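Local coordinates for protein GphF Dehydratase 1 (Archangium violaceum, PDB 6MBF) that probably dehydrates polyketide intermediates during gephyronic acid assembly, and appears also to rearrange the resulting olefin, as a dehydratase domain of a polyketide synthase, at residues G13-D18 with G22-T27; R96-S99 with F104-H107. All coordinates share one frame; numbering follows the deposited sequence.

In the fold
The two contacts follow each other in sequence and in space. Contact 1 is the N-terminal hairpin, at the edge of the first hotdog sheet. Contact 2 is the next hairpin inward, and the centres lie about 9 Å apart. Strands 23-30 and 93-100 are neighbours and join them: Phe-26 N is 2.8 Å from Leu-97 O and Arg-24 N is 2.8 Å from Ser-99 O, both probable hydrogen bonds. Cys-25 SG also packs on Arg-96 CG. Helix 52-65 lies over the face shared by Phe-26, Leu-97 and Ile-106. The bound magnesium ion is about 13 Å from the Ile-106 side chain. Both contacts are packing within the first hotdog unit.

Contact 1. Residues G13-D18 with G22-T27; sequences GRRVPD and GARCFT
Arg-14 pairs with Thr-27 as a hydrogen-bonded antiparallel pair, and Arg-15 with Phe-26 as a non-hydrogen-bonded one. The end-to-end directions are 155° apart. Arg-14 N gives a hydrogen bond to Thr-27 O, and Thr-27 N returns one to Arg-14 O. Val-16 N adds a third bond, to Cys-25 O at 3.1 Å. Further along, a water joins the two segments. It accepts from Cys-25 N and from Arg-15 NE and lies close to Asp-18 OD1. At Gly-13 a CB would clash with Thr-27 O.

Arg-15 carries the side-chain contact. Its CG is anti to the backbone N (chi1 -171°). CG lies over one face of the Phe-26 ring, near its rim, and CB is 3.6 Å from CE1. The guanidinium then reaches Asp-18: NH2 donates to the syn lone pair of OD1 at 2.8 Å, within the guanidinium plane. Asp-18 OD2 lies 3.4 Å from Arg-24 NH1. This is a salt bridge of charges only, because the oxygen is well out of the guanidinium plane. The carboxylate thus bridges two arginines, one oxygen to each, and their NH2 (Arg-15) and NE (Arg-24) are 3.5 Å apart. With an alanine in place of Asp-18, those two like charges would probably be left close together without their shared counter-ion. Beside Thr-27, Val-16 CG1 meets its CG2 at 3.6 Å.

This hairpin edges the sheet. Strand 93-100 borders strand 23-30 on its inner side, where Thr-27 OG1 bonds to Leu-95 O. Arg-15, Arg-24 and Phe-26 touch Leu-65 of helix 52-65.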
ATOM      1  N   GLY A  13      -9.613   5.496  11.679  1.00 22.47           N
ATOM      2  CA  GLY A  13     -10.719   6.014  12.470  1.00 23.45           C
ATOM      3  C   GLY A  13     -10.215   6.449  13.829  1.00 27.61           C
ATOM      4  O   GLY A  13      -9.177   7.110  13.936  1.00 34.53           O
ATOM      5  N   ARG A  14     -10.930   6.058  14.879  1.00 20.54           N
ATOM      6  CA  ARG A  14     -10.594   6.461  16.235  1.00 23.36           C
ATOM      7  C   ARG A  14     -10.319   5.235  17.094  1.00 22.44           C
ATOM      8  O   ARG A  14     -10.889   4.158  16.872  1.00 19.92           O
ATOM      9  CB  ARG A  14     -11.727   7.288  16.862  1.00 24.34           C
ATOM     10  CG  ARG A  14     -13.077   6.594  16.823  1.00 28.93           C
ATOM     11  CD  ARG A  14     -14.167   7.451  17.451  1.00 48.56           C
ATOM     12  NE  ARG A  14     -13.964   7.585  18.889  1.00 54.31           N
ATOM     13  CZ  ARG A  14     -14.578   6.839  19.801  1.00 35.07           C
ATOM     14  NH1 ARG A  14     -15.454   5.912  19.430  1.00 36.51           N
ATOM     15  NH2 ARG A  14     -14.319   7.027  21.087  1.00 33.06           N
ATOM     16  N   ARG A  15      -9.436   5.399  18.080  1.00 20.31           N
ATOM     17  CA  ARG A  15      -9.232   4.328  19.044  1.00 18.71           C
ATOM     18  C   ARG A  15     -10.418   4.275  20.000  1.00 21.47           C
ATOM     19  O   ARG A  15     -10.833   5.301  20.548  1.00 21.53           O
ATOM     20  CB  ARG A  15      -7.933   4.515  19.826  1.00 20.81           C
ATOM     21  CG  ARG A  15      -7.609   3.301  20.681  1.00 21.87           C
ATOM     22  CD  ARG A  15      -6.272   3.419  21.373  1.00 23.07           C
ATOM     23  NE  ARG A  15      -6.153   2.397  22.407  1.00 26.35           N
ATOM     24  CZ  ARG A  15      -5.280   2.443  23.407  1.00 27.26           C
ATOM     25  NH1 ARG A  15      -4.444   3.467  23.512  1.00 31.38           N
ATOM     26  NH2 ARG A  15      -5.261   1.472  24.313  1.00 28.90           N
ATOM     27  N   VAL A  16     -10.970   3.081  20.185  1.00 18.99           N
ATOM     28  CA  VAL A  16     -12.100   2.897  21.095  1.00 19.12           C
ATOM     29  C   VAL A  16     -11.564   2.311  22.395  1.00 23.11           C
ATOM     30  O   VAL A  16     -10.418   1.843  22.426  1.00 21.05           O
ATOM     31  CB  VAL A  16     -13.181   2.003  20.469  1.00 21.72           C
ATOM     32  CG1 VAL A  16     -13.731   2.647  19.195  1.00 21.00           C
ATOM     33  CG2 VAL A  16     -12.635   0.592  20.212  1.00 21.69           C
ATOM     34  N   PRO A  17     -12.327   2.317  23.491  1.00 23.33           N
ATOM     35  CA  PRO A  17     -11.844   1.662  24.714  1.00 23.57           C
ATOM     36  C   PRO A  17     -11.453   0.219  24.442  1.00 17.46           C
ATOM     37  O   PRO A  17     -12.114  -0.486  23.671  1.00 22.62           O
ATOM     38  CB  PRO A  17     -13.047   1.754  25.662  1.00 24.80           C
ATOM     39  CG  PRO A  17     -13.768   2.959  25.215  1.00 27.57           C
ATOM     40  CD  PRO A  17     -13.631   2.971  23.705  1.00 26.27           C
ATOM     41  N   ASP A  18     -10.348  -0.210  25.055  1.00 21.60           N
ATOM     42  CA  ASP A  18      -9.836  -1.561  24.896  1.00 22.80           C
ATOM     43  C   ASP A  18     -10.962  -2.573  25.097  1.00 25.55           C
ATOM     44  O   ASP A  18     -11.563  -2.613  26.182  1.00 24.15           O
ATOM     45  CB  ASP A  18      -8.715  -1.845  25.896  1.00 22.04           C
ATOM     46  CG  ASP A  18      -7.418  -1.123  25.563  1.00 22.11           C
ATOM     47  OD1 ASP A  18      -7.372  -0.393  24.551  1.00 24.65           O
ATOM     48  OD2 ASP A  18      -6.441  -1.291  26.333  1.00 24.01           O
ATOM     49  N   GLY A  22      -5.554  -5.710  27.463  1.00 29.29           N
ATOM     50  CA  GLY A  22      -4.456  -5.951  26.551  1.00 28.59           C
ATOM     51  C   GLY A  22      -4.834  -5.990  25.085  1.00 36.15           C
ATOM     52  O   GLY A  22      -3.950  -6.165  24.239  1.00 37.77           O
ATOM     53  N   ALA A  23      -6.109  -5.831  24.753  1.00 31.10           N
ATOM     54  CA  ALA A  23      -6.576  -5.858  23.373  1.00 25.66           C
ATOM     55  C   ALA A  23      -6.913  -4.440  22.945  1.00 25.10           C
ATOM     56  O   ALA A  23      -7.771  -3.792  23.555  1.00 29.57           O
ATOM     57  CB  ALA A  23      -7.792  -6.772  23.221  1.00 25.03           C
ATOM     58  N   ARG A  24      -6.258  -3.968  21.891  1.00 20.63           N
ATOM     59  CA  ARG A  24      -6.460  -2.620  21.387  1.00 18.17           C
ATOM     60  C   ARG A  24      -7.304  -2.662  20.125  1.00 16.65           C
ATOM     61  O   ARG A  24      -7.271  -3.639  19.371  1.00 20.23           O
ATOM     62  CB  ARG A  24      -5.118  -1.953  21.077  1.00 22.85           C
ATOM     63  CG  ARG A  24      -4.029  -2.213  22.111  1.00 33.46           C
ATOM     64  CD  ARG A  24      -4.246  -1.392  23.363  1.00 42.55           C
ATOM     65  NE  ARG A  24      -3.000  -1.164  24.095  1.00 46.31           N
ATOM     66  CZ  ARG A  24      -2.636  -1.827  25.189  1.00 56.07           C
ATOM     67  NH1 ARG A  24      -3.426  -2.765  25.692  1.00 50.18           N
ATOM     68  NH2 ARG A  24      -1.484  -1.545  25.787  1.00 54.42           N
ATOM     69  N   CYS A  25      -8.034  -1.578  19.871  1.00 17.98           N
ATOM     70  CA  CYS A  25      -8.940  -1.576  18.731  1.00 19.42           C
ATOM     71  C   CYS A  25      -9.153  -0.163  18.211  1.00 22.84           C
ATOM     72  O   CYS A  25      -9.361   0.776  18.989  1.00 20.66           O
ATOM     73  CB  CYS A  25     -10.282  -2.214  19.098  1.00 19.54           C
ATOM     74  SG  CYS A  25     -11.457  -2.344  17.709  1.00 26.15           S
ATOM     75  N   PHE A  26      -9.095  -0.026  16.886  1.00 18.39           N
ATOM     76  CA  PHE A  26      -9.495   1.184  16.186  1.00 18.02           C
ATOM     77  C   PHE A  26     -10.693   0.856  15.304  1.00 18.65           C
ATOM     78  O   PHE A  26     -10.801  -0.253  14.770  1.00 20.27           O
ATOM     79  CB  PHE A  26      -8.365   1.752  15.295  1.00 18.34           C
ATOM     80  CG  PHE A  26      -7.108   2.136  16.043  1.00 20.99           C
ATOM     81  CD1 PHE A  26      -6.894   3.446  16.448  1.00 22.35           C
ATOM     82  CD2 PHE A  26      -6.126   1.191  16.304  1.00 22.43           C
ATOM     83  CE1 PHE A  26      -5.731   3.798  17.127  1.00 21.25           C
ATOM     84  CE2 PHE A  26      -4.963   1.536  16.984  1.00 26.01           C
ATOM     85  CZ  PHE A  26      -4.768   2.845  17.389  1.00 23.66           C
ATOM     86  N   THR A  27     -11.588   1.821  15.133  1.00 18.32           N
ATOM     87  CA  THR A  27     -12.679   1.600  14.195  1.00 17.94           C
ATOM     88  C   THR A  27     -13.060   2.907  13.519  1.00 25.14           C
ATOM     89  O   THR A  27     -12.931   3.994  14.091  1.00 24.14           O
ATOM     90  CB  THR A  27     -13.903   0.979  14.880  1.00 23.95           C
ATOM     91  OG1 THR A  27     -14.829   0.535  13.880  1.00 39.31           O
ATOM     92  CG2 THR A  27     -14.584   2.000  15.774  1.00 24.18           C
TER
HETATM   93  O   HOH W   1      -8.210   0.160  22.147  1.00 20.44           O
HETATM   94  O   HOH W   2      -6.501  -2.815  28.451  1.00 34.46           O

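Contact 2. Residues R96-S99 with F104-H107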
ATOM      1  N   ARG A  96     -12.016  -1.930  10.829  1.00 18.54           N
ATOM      2  CA  ARG A  96     -11.556  -2.204  12.183  1.00 19.12           C
ATOM      3  C   ARG A  96     -10.140  -2.744  12.130  1.00 20.40           C
ATOM      4  O   ARG A  96      -9.861  -3.662  11.358  1.00 19.68           O
ATOM      5  CB  ARG A  96     -12.474  -3.216  12.878  1.00 19.60           C
ATOM      6  CG  ARG A  96     -12.066  -3.602  14.294  1.00 24.34           C
ATOM      7  CD  ARG A  96     -12.985  -4.693  14.848  1.00 23.80           C
ATOM      8  NE  ARG A  96     -12.698  -6.001  14.257  1.00 19.90           N
ATOM      9  CZ  ARG A  96     -13.481  -7.071  14.372  1.00 22.93           C
ATOM     10  NH1 ARG A  96     -14.618  -7.001  15.058  1.00 28.99           N
ATOM     11  NH2 ARG A  96     -13.133  -8.210  13.797  1.00 22.91           N
ATOM     12  N   LEU A  97      -9.250  -2.170  12.934  1.00 18.73           N
ATOM     13  CA  LEU A  97      -7.942  -2.759  13.188  1.00 14.94           C
ATOM     14  C   LEU A  97      -7.893  -3.122  14.662  1.00 17.12           C
ATOM     15  O   LEU A  97      -8.076  -2.256  15.524  1.00 20.08           O
ATOM     16  CB  LEU A  97      -6.803  -1.806  12.818  1.00 20.62           C
ATOM     17  CG  LEU A  97      -5.379  -2.380  12.939  1.00 15.71           C
ATOM     18  CD1 LEU A  97      -4.429  -1.682  11.947  1.00 16.90           C
ATOM     19  CD2 LEU A  97      -4.797  -2.284  14.366  1.00 15.49           C
ATOM     20  N   ARG A  98      -7.649  -4.393  14.947  1.00 18.00           N
ATOM     21  CA  ARG A  98      -7.502  -4.861  16.313  1.00 17.62           C
ATOM     22  C   ARG A  98      -6.093  -5.403  16.498  1.00 23.77           C
ATOM     23  O   ARG A  98      -5.480  -5.924  15.562  1.00 19.97           O
ATOM     24  CB  ARG A  98      -8.552  -5.929  16.656  1.00 17.62           C
ATOM     25  CG  ARG A  98      -8.377  -7.252  15.953  1.00 25.50           C
ATOM     26  CD  ARG A  98      -9.567  -8.172  16.213  1.00 24.70           C
ATOM     27  NE  ARG A  98      -9.313  -9.531  15.737  1.00 29.95           N
ATOM     28  CZ  ARG A  98     -10.253 -10.466  15.658  1.00 42.41           C
ATOM     29  NH1 ARG A  98     -11.495 -10.178  16.015  1.00 30.06           N
ATOM     30  NH2 ARG A  98      -9.955 -11.682  15.216  1.00 47.02           N
ATOM     31  N   SER A  99      -5.584  -5.274  17.714  1.00 19.06           N
ATOM     32  CA  SER A  99      -4.202  -5.614  17.997  1.00 16.95           C
ATOM     33  C   SER A  99      -4.112  -6.234  19.380  1.00 23.25           C
ATOM     34  O   SER A  99      -4.820  -5.816  20.300  1.00 25.29           O
ATOM     35  CB  SER A  99      -3.301  -4.374  17.926  1.00 22.31           C
ATOM     36  OG  SER A  99      -1.950  -4.711  18.168  1.00 36.05           O
ATOM     37  N   PHE A 104      -1.601  -7.587  14.529  1.00 17.40           N
ATOM     38  CA  PHE A 104      -2.773  -6.814  14.146  1.00 21.47           C
ATOM     39  C   PHE A 104      -3.603  -7.597  13.136  1.00 19.77           C
ATOM     40  O   PHE A 104      -3.109  -8.489  12.435  1.00 16.60           O
ATOM     41  CB  PHE A 104      -2.403  -5.434  13.575  1.00 20.56           C
ATOM     42  CG  PHE A 104      -1.859  -5.483  12.173  1.00 21.76           C
ATOM     43  CD1 PHE A 104      -2.708  -5.377  11.077  1.00 18.10           C
ATOM     44  CD2 PHE A 104      -0.497  -5.623  11.948  1.00 18.39           C
ATOM     45  CE1 PHE A 104      -2.208  -5.427   9.787  1.00 19.34           C
ATOM     46  CE2 PHE A 104       0.009  -5.670  10.661  1.00 17.07           C
ATOM     47  CZ  PHE A 104      -0.850  -5.578   9.579  1.00 18.89           C
ATOM     48  N   GLU A 105      -4.889  -7.257  13.094  1.00 15.31           N
ATOM     49  CA  GLU A 105      -5.815  -7.765  12.093  1.00 16.90           C
ATOM     50  C   GLU A 105      -6.712  -6.630  11.627  1.00 17.36           C
ATOM     51  O   GLU A 105      -7.119  -5.779  12.424  1.00 18.59           O
ATOM     52  CB  GLU A 105      -6.697  -8.896  12.631  1.00 17.57           C
ATOM     53  CG  GLU A 105      -5.978 -10.138  13.088  1.00 21.14           C
ATOM     54  CD  GLU A 105      -6.967 -11.199  13.524  1.00 32.51           C
ATOM     55  OE1 GLU A 105      -7.340 -11.210  14.713  1.00 37.58           O
ATOM     56  OE2 GLU A 105      -7.402 -11.995  12.664  1.00 30.71           O
ATOM     57  N   ILE A 106      -7.035  -6.631  10.339  1.00 18.15           N
ATOM     58  CA  ILE A 106      -7.916  -5.635   9.749  1.00 15.34           C
ATOM     59  C   ILE A 106      -9.128  -6.351   9.171  1.00 17.55           C
ATOM     60  O   ILE A 106      -8.981  -7.287   8.372  1.00 18.53           O
ATOM     61  CB  ILE A 106      -7.186  -4.801   8.681  1.00 17.20           C
ATOM     62  CG1 ILE A 106      -6.015  -4.051   9.331  1.00 15.28           C
ATOM     63  CG2 ILE A 106      -8.156  -3.847   7.982  1.00 18.26           C
ATOM     64  CD1 ILE A 106      -5.218  -3.166   8.347  1.00 17.83           C
ATOM     65  N   HIS A 107     -10.315  -5.924   9.598  1.00 19.20           N
ATOM     66  CA  HIS A 107     -11.591  -6.487   9.175  1.00 20.40           C
ATOM     67  C   HIS A 107     -12.509  -5.370   8.697  1.00 14.50           C
ATOM     68  O   HIS A 107     -12.342  -4.202   9.057  1.00 17.77           O
ATOM     69  CB  HIS A 107     -12.317  -7.221  10.317  1.00 16.29           C
ATOM     70  CG  HIS A 107     -11.692  -8.516  10.734  1.00 19.38           C
ATOM     71  ND1 HIS A 107     -10.529  -8.585  11.475  1.00 17.93           N
ATOM     72  CD2 HIS A 107     -12.106  -9.794  10.563  1.00 21.92           C
ATOM     73  CE1 HIS A 107     -10.242  -9.851  11.722  1.00 21.20           C
ATOM     74  NE2 HIS A 107     -11.183 -10.606  11.180  1.00 20.75           N
TER
HETATM   75  O   HOH W   3     -10.036  -6.403  13.085  1.00 21.82           O
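Strands 96-99 and 104-107 are the two arms of a regular antiparallel beta hairpin, buried within the N-terminal hotdog sheet of the dehydratase. Their axes approach to 4.7 Å at 160°. Arg-96 with His-107 and Arg-98 with Glu-105 are hydrogen-bonded pairs, each joined by two backbone N-H to O bonds. Leu-97 with Ile-106 and Ser-99 with Phe-104 are the non-hydrogen-bonded pairs between and beyond them.

The polar face carries Arg-96, Arg-98, Glu-105 and His-107. Arg-98 runs extended beside Glu-105 and grips one oxygen side-on. NE donates to Glu-105 OE1 at 2.8 Å and NH2 to the same OE1 at 2.7 Å. OE1 lies in the guanidinium plane, but both donors come from one face of the carboxylate, whose plane is turned 58° from the guanidinium. The other oxygen, OE2, forms a salt bridge with Arg-122, so each carboxylate oxygen has an arginine partner. Arg-96 bends at chi3 (75°), which brings NH2 over one face of the His-107 ring, 3.4 Å from CG. A water accepts from Arg-96 NE, donates to Glu-105 O and lies 2.8 Å from His-107 ND1. It ties the two arms together on this face. The Arg-96 guanidinium also pairs with Glu-117 and makes a cation-pi contact with Trp-120.

The opposite face is mostly apolar, with Leu-97, Phe-104 and Ile-106 beside Ser-99. Leu-97 reaches both ways: CD1 packs on Ile-106 CG1 at 3.9 Å, and CD2 on Phe-104 CB at 4.0 Å. Helix 52-65 packs on this face, with Ala-61 against Leu-97, Met-57 against Ile-106 and Ala-58 against Phe-104. Strand 23-30 flanks one arm and strand 121-131 the other.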